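PDB 6IWF: ferric iron-binding protein HitA from Pseudomonas aeruginosa PAO1, which binds ferric iron, probably as the periplasmic solute-binding component of an iron uptake system, and has been linked to gallium internalization. Local coordinates for residues 13-18 with 258-263; 82-87 with 265-270; 103-108 with 191-196; 121-126 with 218-223. All coordinates share one frame; numbering follows the deposited sequence.

Contact 1. Residues 13-18 with 258-263; sequences AATGIA and LSQSAE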
loop_
_atom_site.group_PDB
_atom_site.type_symbol
_atom_site.label_atom_id
_atom_site.label_comp_id
_atom_site.label_asym_id
_atom_site.label_seq_id
_atom_site.Cartn_x
_atom_site.Cartn_y
_atom_site.Cartn_z
ATOM N N ALA A 13 -2.020 -4.339 11.578
ATOM C CA ALA A 13 -2.330 -5.388 12.550
ATOM C C ALA A 13 -3.832 -5.601 12.696
ATOM O O ALA A 13 -4.318 -6.739 12.634
ATOM C CB ALA A 13 -1.705 -5.039 13.900
ATOM N N ALA A 14 -4.589 -4.515 12.873
ATOM C CA ALA A 14 -6.028 -4.631 13.088
ATOM C C ALA A 14 -6.757 -5.137 11.853
ATOM O O ALA A 14 -7.819 -5.751 11.974
ATOM C CB ALA A 14 -6.613 -3.283 13.516
ATOM N N THR A 15 -6.224 -4.872 10.660
ATOM C CA THR A 15 -6.848 -5.389 9.444
ATOM C C THR A 15 -6.680 -6.902 9.344
ATOM O O THR A 15 -7.621 -7.620 8.979
ATOM C CB THR A 15 -6.239 -4.689 8.225
ATOM O OG1 THR A 15 -6.327 -3.263 8.393
ATOM C CG2 THR A 15 -6.951 -5.097 6.942
ATOM N N GLY A 16 -5.480 -7.404 9.651
ATOM C CA GLY A 16 -5.280 -8.844 9.654
ATOM C C GLY A 16 -6.138 -9.527 10.703
ATOM O O GLY A 16 -6.718 -10.586 10.454
ATOM N N ILE A 17 -6.260 -8.906 11.875
ATOM C CA ILE A 17 -7.093 -9.477 12.929
ATOM C C ILE A 17 -8.550 -9.529 12.487
ATOM O O ILE A 17 -9.242 -10.537 12.694
ATOM C CB ILE A 17 -6.916 -8.672 14.230
ATOM C CG1 ILE A 17 -5.543 -8.964 14.840
ATOM C CG2 ILE A 17 -8.021 -9.010 15.219
ATOM C CD1 ILE A 17 -5.039 -7.864 15.755
ATOM N N ALA A 18 -9.037 -8.451 11.863
ATOM C CA ALA A 18 -10.448 -8.376 11.498
ATOM C C ALA A 18 -10.818 -9.441 10.471
ATOM O O ALA A 18 -11.839 -10.129 10.614
ATOM C CB ALA A 18 -10.786 -6.976 10.976
ATOM N N LEU A 258 -12.261 -3.231 5.007
ATOM C CA LEU A 258 -12.480 -1.794 4.877
ATOM C C LEU A 258 -12.918 -1.150 6.187
ATOM O O LEU A 258 -12.751 0.063 6.352
ATOM C CB LEU A 258 -13.502 -1.529 3.773
ATOM C CG LEU A 258 -12.927 -1.919 2.401
ATOM C CD1 LEU A 258 -13.949 -1.709 1.285
ATOM C CD2 LEU A 258 -11.643 -1.145 2.135
ATOM N N SER A 259 -13.427 -1.937 7.142
ATOM C CA SER A 259 -13.770 -1.385 8.447
ATOM C C SER A 259 -12.539 -0.924 9.222
ATOM O O SER A 259 -12.675 -0.133 10.164
ATOM C CB SER A 259 -14.557 -2.420 9.263
ATOM O OG SER A 259 -13.737 -3.532 9.620
ATOM N N GLN A 260 -11.343 -1.396 8.847
ATOM C CA GLN A 260 -10.111 -1.033 9.530
ATOM C C GLN A 260 -9.202 -0.095 8.742
ATOM O O GLN A 260 -8.306 0.512 9.338
ATOM C CB GLN A 260 -9.320 -2.295 9.886
ATOM C CG GLN A 260 -10.092 -3.241 10.781
ATOM C CD GLN A 260 -10.505 -2.583 12.081
ATOM O OE1 GLN A 260 -9.715 -1.871 12.712
ATOM N NE2 GLN A 260 -11.747 -2.806 12.487
ATOM N N SER A 261 -9.382 0.022 7.432
ATOM C CA SER A 261 -8.561 0.976 6.699
ATOM C C SER A 261 -9.372 1.561 5.559
ATOM O O SER A 261 -10.043 0.829 4.825
ATOM C CB SER A 261 -7.276 0.338 6.172
ATOM O OG SER A 261 -6.384 1.353 5.723
ATOM N N ALA A 262 -9.308 2.887 5.435
ATOM C CA ALA A 262 -10.081 3.635 4.450
ATOM C C ALA A 262 -9.376 3.514 3.102
ATOM O O ALA A 262 -8.594 4.368 2.685
ATOM C CB ALA A 262 -10.238 5.084 4.887
ATOM N N GLU A 263 -9.653 2.409 2.418
ATOM C CA GLU A 263 -9.029 2.094 1.143
ATOM C C GLU A 263 -10.125 1.762 0.140
ATOM O O GLU A 263 -11.317 1.768 0.464
ATOM C CB GLU A 263 -8.018 0.951 1.298
ATOM C CG GLU A 263 -6.909 1.325 2.288
ATOM C CD GLU A 263 -5.717 0.384 2.280
ATOM O OE1 GLU A 263 -5.204 0.081 3.381
ATOM O OE2 GLU A 263 -5.274 -0.026 1.191
#
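Gln260 lies against the first two turns of helix 13-27 and meets Ala14, Thr15 and Ala18. At the base of its side chain, CB sits 3.5 Å from Thr15 OG1, and the two side chains slide past each other in opposite directions. CG is turned beside the backbone N of its own residue (chi1 -59°) and reaches the helix between two successive turns. It approaches the carbonyl oxygen of Ala14, with CG and Ala14 O 3.6 Å apart, and the methyl of Ala18, with CG and Ala18 CB 3.8 Å apart. A second bend, at chi2 of Gln260 (-59°), keeps CD near the same oxygen, and at the tip Gln260 OE1 comes to 3.5 Å from Ala14 CB. The contact is therefore one of van der Waals touches, in which the aliphatic part of a polar side chain packs on a small-residue helix surface. Thr15 OG1 is buried here without a hydrogen-bonding partner in the model. Beyond Gln260 the loop turns polar: Ser261 OG donates over 2.9 Å to Glu263 OE1, which accepts on its anti lone pair, while Glu263 OE2 forms a salt bridge with Arg102. Ser261 also touches Tyr196, and Thr15 lies near His12, both ferric iron ligands of this protein, though this chain holds no iron. The arrangement thus places a loop against the helix that starts beside the iron site of a periplasmic-binding-protein fold.

Contact 2. Residues 82-87 with 265-270; sequences LALVEP and PMRKGM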
loop_
_atom_site.group_PDB
_atom_site.type_symbol
_atom_site.label_atom_id
_atom_site.label_comp_id
_atom_site.label_asym_id
_atom_site.label_seq_id
_atom_site.Cartn_x
_atom_site.Cartn_y
_atom_site.Cartn_z
ATOM N N LEU A 82 -9.892 -15.301 -9.197
ATOM C CA LEU A 82 -9.367 -14.289 -10.114
ATOM C C LEU A 82 -10.485 -13.489 -10.767
ATOM O O LEU A 82 -10.303 -12.307 -11.086
ATOM C CB LEU A 82 -8.498 -14.944 -11.182
ATOM C CG LEU A 82 -7.201 -15.541 -10.632
ATOM C CD1 LEU A 82 -6.609 -16.513 -11.604
ATOM C CD2 LEU A 82 -6.197 -14.428 -10.286
ATOM N N ALA A 83 -11.648 -14.109 -10.961
ATOM C CA ALA A 83 -12.761 -13.417 -11.593
ATOM C C ALA A 83 -13.352 -12.323 -10.709
ATOM O O ALA A 83 -14.164 -11.525 -11.196
ATOM C CB ALA A 83 -13.844 -14.431 -11.977
ATOM N N LEU A 84 -12.967 -12.255 -9.434
ATOM C CA LEU A 84 -13.540 -11.262 -8.539
ATOM C C LEU A 84 -12.919 -9.875 -8.693
ATOM O O LEU A 84 -13.468 -8.920 -8.134
ATOM C CB LEU A 84 -13.409 -11.734 -7.089
ATOM C CG LEU A 84 -14.184 -13.015 -6.718
ATOM C CD1 LEU A 84 -13.801 -13.479 -5.331
ATOM C CD2 LEU A 84 -15.697 -12.804 -6.811
ATOM N N VAL A 85 -11.813 -9.737 -9.437
ATOM C CA VAL A 85 -11.133 -8.452 -9.610
ATOM C C VAL A 85 -10.748 -8.254 -11.073
ATOM O O VAL A 85 -10.694 -9.196 -11.866
ATOM C CB VAL A 85 -9.870 -8.320 -8.711
ATOM C CG1 VAL A 85 -10.180 -8.686 -7.263
ATOM C CG2 VAL A 85 -8.713 -9.164 -9.256
ATOM N N GLU A 86 -10.465 -7.002 -11.422
ATOM C CA GLU A 86 -9.990 -6.706 -12.760
ATOM C C GLU A 86 -8.601 -7.308 -12.985
ATOM O O GLU A 86 -7.784 -7.378 -12.058
ATOM C CB GLU A 86 -9.957 -5.192 -12.984
ATOM C CG GLU A 86 -11.282 -4.491 -12.696
ATOM C CD GLU A 86 -12.307 -4.671 -13.809
ATOM O OE1 GLU A 86 -11.951 -5.223 -14.873
ATOM O OE2 GLU A 86 -13.470 -4.263 -13.617
ATOM N N PRO A 87 -8.307 -7.746 -14.213
ATOM C CA PRO A 87 -7.025 -8.433 -14.470
ATOM C C PRO A 87 -5.797 -7.610 -14.126
ATOM O O PRO A 87 -4.769 -8.183 -13.745
ATOM C CB PRO A 87 -7.087 -8.738 -15.974
ATOM C CG PRO A 87 -8.527 -8.672 -16.328
ATOM C CD PRO A 87 -9.155 -7.675 -15.410
ATOM N N PRO A 265 -11.972 -0.886 -2.370
ATOM C CA PRO A 265 -12.077 -2.340 -2.544
ATOM C C PRO A 265 -11.701 -2.777 -3.953
ATOM O O PRO A 265 -11.948 -2.072 -4.939
ATOM C CB PRO A 265 -13.558 -2.626 -2.254
ATOM C CG PRO A 265 -14.251 -1.335 -2.554
ATOM C CD PRO A 265 -13.279 -0.239 -2.178
ATOM N N MET A 266 -11.104 -3.971 -4.048
ATOM C CA MET A 266 -10.736 -4.507 -5.350
ATOM C C MET A 266 -11.777 -5.463 -5.917
ATOM O O MET A 266 -11.727 -5.752 -7.113
ATOM C CB MET A 266 -9.373 -5.207 -5.288
ATOM C CG MET A 266 -8.198 -4.238 -5.024
ATOM S SD MET A 266 -7.698 -3.268 -6.461
ATOM C CE MET A 266 -8.836 -1.880 -6.466
ATOM N N ARG A 267 -12.722 -5.914 -5.095
ATOM C CA ARG A 267 -13.844 -6.714 -5.568
ATOM C C ARG A 267 -14.666 -5.899 -6.552
ATOM O O ARG A 267 -15.119 -4.794 -6.226
ATOM C CB ARG A 267 -14.705 -7.148 -4.384
ATOM C CG ARG A 267 -15.940 -7.950 -4.772
ATOM C CD ARG A 267 -16.828 -8.189 -3.565
ATOM N NE ARG A 267 -18.109 -8.782 -3.954
ATOM C CZ ARG A 267 -18.280 -10.059 -4.291
ATOM N NH1 ARG A 267 -17.253 -10.899 -4.287
ATOM N NH2 ARG A 267 -19.486 -10.504 -4.631
ATOM N N LYS A 268 -14.821 -6.431 -7.766
ATOM C CA LYS A 268 -15.569 -5.735 -8.804
ATOM C C LYS A 268 -16.985 -5.444 -8.335
ATOM O O LYS A 268 -17.623 -6.279 -7.688
ATOM C CB LYS A 268 -15.607 -6.577 -10.076
ATOM C CG LYS A 268 -14.306 -6.572 -10.846
ATOM C CD LYS A 268 -14.503 -7.068 -12.262
ATOM C CE LYS A 268 -14.217 -8.546 -12.371
ATOM N NZ LYS A 268 -13.512 -8.872 -13.645
ATOM N N GLY A 269 -17.468 -4.241 -8.652
ATOM C CA GLY A 269 -18.820 -3.836 -8.324
ATOM C C GLY A 269 -19.012 -3.332 -6.915
ATOM O O GLY A 269 -20.137 -2.977 -6.546
ATOM N N MET A 270 -17.957 -3.293 -6.115
ATOM C CA MET A 270 -18.025 -2.793 -4.756
ATOM C C MET A 270 -17.554 -1.342 -4.708
ATOM O O MET A 270 -16.563 -0.973 -5.347
ATOM C CB MET A 270 -17.173 -3.663 -3.835
ATOM C CG MET A 270 -17.374 -3.371 -2.384
ATOM S SD MET A 270 -17.155 -4.873 -1.451
ATOM C CE MET A 270 -18.016 -4.440 0.054
HETATM O O HOH W 1 -10.745 -4.725 -9.238
#
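Lys268 and Leu84 join two surface loops in a contact of one backbone hydrogen bond and a long lysine side chain, at the side of the periplasmic-binding-protein fold where strand 264-265 leaves the sheet. A type I beta turn from Leu82 to Val85 faces the start of a type II turn from Arg267 to Met270. The central bond is Lys268 N to Leu84 O, 2.9 Å long and nearly straight (171° at the hydrogen), and Arg267 CA adds a C-H contact to the same oxygen. A water provides a second backbone link by accepting from Glu86 N and donating to Met266 O. Val85 packs closely on the same methionine, with CG1 3.3 Å from Met266 O and 4.1 Å from Met266 CB; its side chain continues onto Ile97 of strand 97-108. Leu84 CD2 approaches Arg267 NH1 obliquely at 3.5 Å, and that nitrogen also donates to the carbonyl of Leu249. Lys268 stretches over segment 82-87 and crosses Glu86 at about a right angle: its CD lies 3.3 Å from Glu86 OE2, so the carboxylate meets the methylene chain, while the charges themselves stay beyond salt-bridge range. A bend at chi3 (-94°) carries CE to 3.2 Å from Ala83 O, and from there NZ makes a weak hydrogen bond of 3.3 Å to Val85 O.

Contact 3. Residues 103-108 with 191-196; sequences TRVLAY and ALINNY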
loop_
_atom_site.group_PDB
_atom_site.type_symbol
_atom_site.label_atom_id
_atom_site.label_comp_id
_atom_site.label_asym_id
_atom_site.label_seq_id
_atom_site.Cartn_x
_atom_site.Cartn_y
_atom_site.Cartn_z
ATOM N N THR A 103 -4.233 5.519 -2.406
ATOM C CA THR A 103 -3.654 6.560 -3.247
ATOM C C THR A 103 -2.728 7.459 -2.443
ATOM O O THR A 103 -2.988 7.755 -1.271
ATOM C CB THR A 103 -4.763 7.411 -3.941
ATOM O OG1 THR A 103 -4.160 8.372 -4.824
ATOM C CG2 THR A 103 -5.661 8.137 -2.939
ATOM N N ARG A 104 -1.649 7.898 -3.083
ATOM C CA ARG A 104 -0.808 8.921 -2.483
ATOM C C ARG A 104 -1.539 10.256 -2.487
ATOM O O ARG A 104 -2.320 10.559 -3.397
ATOM C CB ARG A 104 0.520 9.046 -3.242
ATOM C CG ARG A 104 1.284 7.723 -3.357
ATOM C CD ARG A 104 1.942 7.369 -2.069
ATOM N NE ARG A 104 3.000 8.310 -1.697
ATOM C CZ ARG A 104 3.654 8.212 -0.544
ATOM N NH1 ARG A 104 3.342 7.226 0.292
ATOM N NH2 ARG A 104 4.605 9.072 -0.229
ATOM N N VAL A 105 -1.292 11.047 -1.451
ATOM C CA VAL A 105 -1.889 12.368 -1.296
ATOM C C VAL A 105 -0.833 13.309 -0.733
ATOM O O VAL A 105 0.284 12.899 -0.397
ATOM C CB VAL A 105 -3.129 12.343 -0.379
ATOM C CG1 VAL A 105 -4.206 11.455 -0.974
ATOM C CG2 VAL A 105 -2.750 11.870 1.022
ATOM N N LEU A 106 -1.202 14.584 -0.625
ATOM C CA LEU A 106 -0.421 15.596 0.081
ATOM C C LEU A 106 -1.276 16.078 1.257
ATOM O O LEU A 106 -2.253 16.808 1.064
ATOM C CB LEU A 106 -0.034 16.750 -0.862
ATOM C CG LEU A 106 0.844 17.848 -0.254
ATOM C CD1 LEU A 106 2.270 17.354 -0.026
ATOM C CD2 LEU A 106 0.846 19.040 -1.203
ATOM N N ALA A 107 -0.947 15.657 2.476
ATOM C CA ALA A 107 -1.643 16.208 3.637
ATOM C C ALA A 107 -1.072 17.591 3.919
ATOM O O ALA A 107 0.131 17.812 3.756
ATOM C CB ALA A 107 -1.491 15.300 4.854
ATOM N N TYR A 108 -1.934 18.539 4.281
ATOM C CA TYR A 108 -1.438 19.885 4.532
ATOM C C TYR A 108 -2.258 20.544 5.631
ATOM O O TYR A 108 -3.402 20.167 5.897
ATOM C CB TYR A 108 -1.448 20.749 3.260
ATOM C CG TYR A 108 -2.825 21.158 2.765
ATOM C CD1 TYR A 108 -3.623 20.264 2.057
ATOM C CD2 TYR A 108 -3.308 22.444 2.978
ATOM C CE1 TYR A 108 -4.882 20.626 1.595
ATOM C CE2 TYR A 108 -4.589 22.823 2.511
ATOM C CZ TYR A 108 -5.361 21.904 1.828
ATOM O OH TYR A 108 -6.621 22.244 1.358
ATOM N N ALA A 191 2.807 16.896 4.227
ATOM C CA ALA A 191 3.522 15.625 4.218
ATOM C C ALA A 191 3.007 14.746 3.090
ATOM O O ALA A 191 1.814 14.765 2.773
ATOM C CB ALA A 191 3.384 14.879 5.557
ATOM N N LEU A 192 3.926 13.977 2.506
ATOM C CA LEU A 192 3.627 13.000 1.465
ATOM C C LEU A 192 3.285 11.678 2.136
ATOM O O LEU A 192 4.135 11.098 2.816
ATOM C CB LEU A 192 4.842 12.834 0.555
ATOM C CG LEU A 192 5.290 14.077 -0.214
ATOM C CD1 LEU A 192 6.596 13.800 -0.917
ATOM C CD2 LEU A 192 4.197 14.457 -1.228
ATOM N N ILE A 193 2.045 11.205 1.966
ATOM C CA ILE A 193 1.550 10.018 2.664
ATOM C C ILE A 193 0.474 9.350 1.819
ATOM O O ILE A 193 -0.031 9.917 0.856
ATOM C CB ILE A 193 0.945 10.341 4.054
ATOM C CG1 ILE A 193 -0.187 11.363 3.905
ATOM C CG2 ILE A 193 2.000 10.803 5.043
ATOM C CD1 ILE A 193 -1.188 11.318 5.045
ATOM N N ASN A 194 0.123 8.118 2.182
ATOM C CA ASN A 194 -1.054 7.489 1.611
ATOM C C ASN A 194 -2.314 8.016 2.285
ATOM O O ASN A 194 -2.298 8.432 3.450
ATOM C CB ASN A 194 -0.968 5.977 1.767
ATOM C CG ASN A 194 -0.215 5.326 0.627
ATOM O OD1 ASN A 194 -0.237 5.818 -0.512
ATOM N ND2 ASN A 194 0.436 4.211 0.913
ATOM N N ASN A 195 -3.423 7.962 1.546
ATOM C CA ASN A 195 -4.629 8.657 1.991
ATOM C C ASN A 195 -5.146 8.127 3.321
ATOM O O ASN A 195 -5.718 8.892 4.109
ATOM C CB ASN A 195 -5.717 8.530 0.919
ATOM C CG ASN A 195 -6.251 7.124 0.817
ATOM O OD1 ASN A 195 -5.564 6.211 0.347
ATOM N ND2 ASN A 195 -7.484 6.926 1.281
ATOM N N TYR A 196 -4.960 6.830 3.598
ATOM C CA TYR A 196 -5.729 6.239 4.690
ATOM C C TYR A 196 -5.242 6.685 6.068
ATOM O O TYR A 196 -6.001 6.559 7.037
ATOM C CB TYR A 196 -5.727 4.707 4.571
ATOM C CG TYR A 196 -4.365 4.081 4.540
ATOM C CD1 TYR A 196 -3.636 3.918 5.713
ATOM C CD2 TYR A 196 -3.804 3.637 3.349
ATOM C CE1 TYR A 196 -2.379 3.336 5.700
ATOM C CE2 TYR A 196 -2.537 3.052 3.330
ATOM C CZ TYR A 196 -1.834 2.912 4.514
ATOM O OH TYR A 196 -0.575 2.335 4.524
HETATM O O HOH W 2 6.189 9.535 2.536
#
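Ile193 O receives Val105 N in a 2.9 Å hydrogen bond, and Arg104 CA adds a C-H contact to the same oxygen. This is the middle of an antiparallel pairing of strands 97-108 and 190-194; the return bond from Ile193 N to Val105 O is weak. Farther along, the bonds Ala107 N to Ala191 O and Ala191 N to Ala107 O are both 2.9 Å long. At the other end Asn195 takes over from the strand. Its N donates to Thr103 O; its CG lies between the backbone N and carbonyl carbon (chi1 70°), and OD1 accepts from Thr103 N at 3.1 Å, with the donor above the amide carbonyl plane. On one face of the sheet Val105 CG2 touches Ile193 CG1, and Ala107 CB meets Ile193 CD1; on the other Leu106 CD1 packs on Leu192 CD2 at 3.7 Å. Arg104 folds back so that one guanidinium face lies over Ile193 C, its NH2 bridged by an in-plane water to Leu192 O, and its CD 3.1 Å from Asn194 OD1. The buried Asn195 amide thus has Thr103 for its oxygen and Ala262 O for its nitrogen, directly before Tyr196 and Tyr197, ferric iron ligands that carry no iron here.

Contact 4. Residues 121-126 with 218-223; sequences SLMDLS and QDPGAL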
loop_
_atom_site.group_PDB
_atom_site.type_symbol
_atom_site.label_atom_id
_atom_site.label_comp_id
_atom_site.label_asym_id
_atom_site.label_seq_id
_atom_site.Cartn_x
_atom_site.Cartn_y
_atom_site.Cartn_z
ATOM N N SER A 121 2.814 19.914 -8.515
ATOM C CA SER A 121 3.233 18.559 -8.845
ATOM C C SER A 121 4.107 18.033 -7.717
ATOM O O SER A 121 4.801 18.806 -7.062
ATOM C CB SER A 121 4.040 18.532 -10.162
ATOM O OG SER A 121 4.589 17.249 -10.424
ATOM N N LEU A 122 4.089 16.708 -7.518
ATOM C CA LEU A 122 5.122 16.069 -6.704
ATOM C C LEU A 122 6.514 16.527 -7.118
ATOM O O LEU A 122 7.416 16.685 -6.279
ATOM C CB LEU A 122 5.028 14.552 -6.856
ATOM C CG LEU A 122 6.029 13.733 -6.040
ATOM C CD1 LEU A 122 5.579 13.766 -4.586
ATOM C CD2 LEU A 122 6.059 12.305 -6.546
ATOM N N MET A 123 6.711 16.728 -8.418
ATOM C CA MET A 123 8.042 17.026 -8.922
ATOM C C MET A 123 8.529 18.404 -8.494
ATOM O O MET A 123 9.745 18.651 -8.516
ATOM C CB MET A 123 8.048 16.895 -10.446
ATOM C CG MET A 123 7.563 15.542 -10.967
ATOM S SD MET A 123 8.494 14.141 -10.278
ATOM C CE MET A 123 10.130 14.462 -10.957
ATOM N N ASP A 124 7.620 19.290 -8.059
ATOM C CA ASP A 124 8.014 20.622 -7.619
ATOM C C ASP A 124 8.716 20.607 -6.267
ATOM O O ASP A 124 9.403 21.577 -5.939
ATOM C CB ASP A 124 6.784 21.537 -7.564
ATOM C CG ASP A 124 6.202 21.798 -8.938
ATOM O OD1 ASP A 124 6.987 21.929 -9.902
ATOM O OD2 ASP A 124 4.964 21.864 -9.065
ATOM N N LEU A 125 8.584 19.521 -5.489
ATOM C CA LEU A 125 9.082 19.498 -4.112
ATOM C C LEU A 125 10.598 19.379 -4.030
ATOM O O LEU A 125 11.159 19.481 -2.930
ATOM C CB LEU A 125 8.415 18.347 -3.344
ATOM C CG LEU A 125 6.964 18.667 -3.014
ATOM C CD1 LEU A 125 6.298 17.492 -2.316
ATOM C CD2 LEU A 125 6.882 19.921 -2.133
ATOM N N SER A 126 11.273 19.158 -5.151
ATOM C CA SER A 126 12.728 19.202 -5.155
ATOM C C SER A 126 13.259 20.627 -5.250
ATOM O O SER A 126 14.475 20.834 -5.146
ATOM C CB SER A 126 13.265 18.347 -6.313
ATOM O OG SER A 126 12.801 18.842 -7.563
ATOM N N GLN A 218 -2.724 12.894 -13.543
ATOM C CA GLN A 218 -1.728 11.849 -13.800
ATOM C C GLN A 218 -0.366 12.221 -13.248
ATOM O O GLN A 218 0.649 11.676 -13.687
ATOM C CB GLN A 218 -1.608 11.509 -15.289
ATOM C CG GLN A 218 -2.846 10.877 -15.842
ATOM C CD GLN A 218 -2.625 10.288 -17.216
ATOM O OE1 GLN A 218 -1.549 10.425 -17.813
ATOM N NE2 GLN A 218 -3.650 9.644 -17.736
ATOM N N ASP A 219 -0.352 13.119 -12.265
ATOM C CA ASP A 219 0.884 13.456 -11.584
ATOM C C ASP A 219 1.505 12.210 -10.959
ATOM O O ASP A 219 0.792 11.318 -10.495
ATOM C CB ASP A 219 0.624 14.483 -10.486
ATOM C CG ASP A 219 1.895 15.157 -10.023
ATOM O OD1 ASP A 219 2.416 15.981 -10.816
ATOM O OD2 ASP A 219 2.366 14.849 -8.887
ATOM N N PRO A 220 2.836 12.122 -10.899
ATOM C CA PRO A 220 3.423 10.965 -10.200
ATOM C C PRO A 220 2.961 10.874 -8.756
ATOM O O PRO A 220 2.837 9.768 -8.221
ATOM C CB PRO A 220 4.938 11.203 -10.313
ATOM C CG PRO A 220 5.091 12.071 -11.540
ATOM C CD PRO A 220 3.863 12.981 -11.519
ATOM N N GLY A 221 2.648 12.001 -8.124
ATOM C CA GLY A 221 2.200 11.965 -6.752
ATOM C C GLY A 221 0.751 11.573 -6.565
ATOM O O GLY A 221 0.279 11.585 -5.427
ATOM N N ALA A 222 0.042 11.262 -7.661
ATOM C CA ALA A 222 -1.320 10.735 -7.634
ATOM C C ALA A 222 -1.343 9.210 -7.784
ATOM O O ALA A 222 -2.392 8.624 -8.071
ATOM C CB ALA A 222 -2.160 11.408 -8.731
ATOM N N LEU A 223 -0.198 8.567 -7.555
ATOM C CA LEU A 223 -0.036 7.131 -7.726
ATOM C C LEU A 223 -1.049 6.343 -6.902
ATOM O O LEU A 223 -1.261 6.624 -5.719
ATOM C CB LEU A 223 1.380 6.743 -7.308
ATOM C CG LEU A 223 1.739 5.269 -7.410
ATOM C CD1 LEU A 223 1.788 4.839 -8.871
ATOM C CD2 LEU A 223 3.097 4.991 -6.685
#
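Both Ser121 and Asp219 run anti to their backbone N, with Ser121 OG (chi1 173°) and Asp219 CG (chi1 -163°) turned into the interface of the two loops. The carboxylate is gripped at both oxygens. Ser121 OG donates to OD1 of Asp219 on its syn lone pair in a short bond of 2.5 Å. Leu122 N meets Asp219 OD2 at 2.9 Å on the syn side, somewhat out of the plane, and Gly221 N, 3.0 Å from that same OD2, comes from the opposite face and closes an Asx turn. The serine hydroxyl works twice, since OG also accepts from Met123 N at 3.0 Å in an ST turn at the start of the 3-10 segment 122-124. Beside this polar cluster the side chains pack. Leu122 CB lies 3.7 Å from Gly221 N, where glycine offers no side chain to hold it off, and Leu122 CD2 touches Pro220 CB at 4.1 Å. The Met123 and Pro220 side chains cross at about a right angle, SD against CG. Helix 141-154 backs the apolar part through Val150 and Leu153. Three donors on one buried carboxylate would offset the cost of burying its charge and probably keep Asp219 ionised, so that a single side chain shapes its own turn and holds the start of the other loop.

Contacts 3 and 4 are buried and adjoin each other: Arg104 N is within hydrogen-bonding distance of Leu223 O, and Leu192 CD2 packs on Leu122 CD1, so segments 218-223 and 121-126 pack directly on the strand pair. Contacts 1 and 2 are only partly buried and touch through Leu258 and Pro265, either end of the run from helix 251-258 into strand 264-265. Contact 1 also adjoins contact 3 near the iron site, through the loop at Ala262 and Glu263; contacts 2 and 4 lie away from it. The chemistry follows position: strand pairing in contact 3, a gripped carboxylate in contact 4, backbone and water links in contact 2, and van der Waals packing in contact 1.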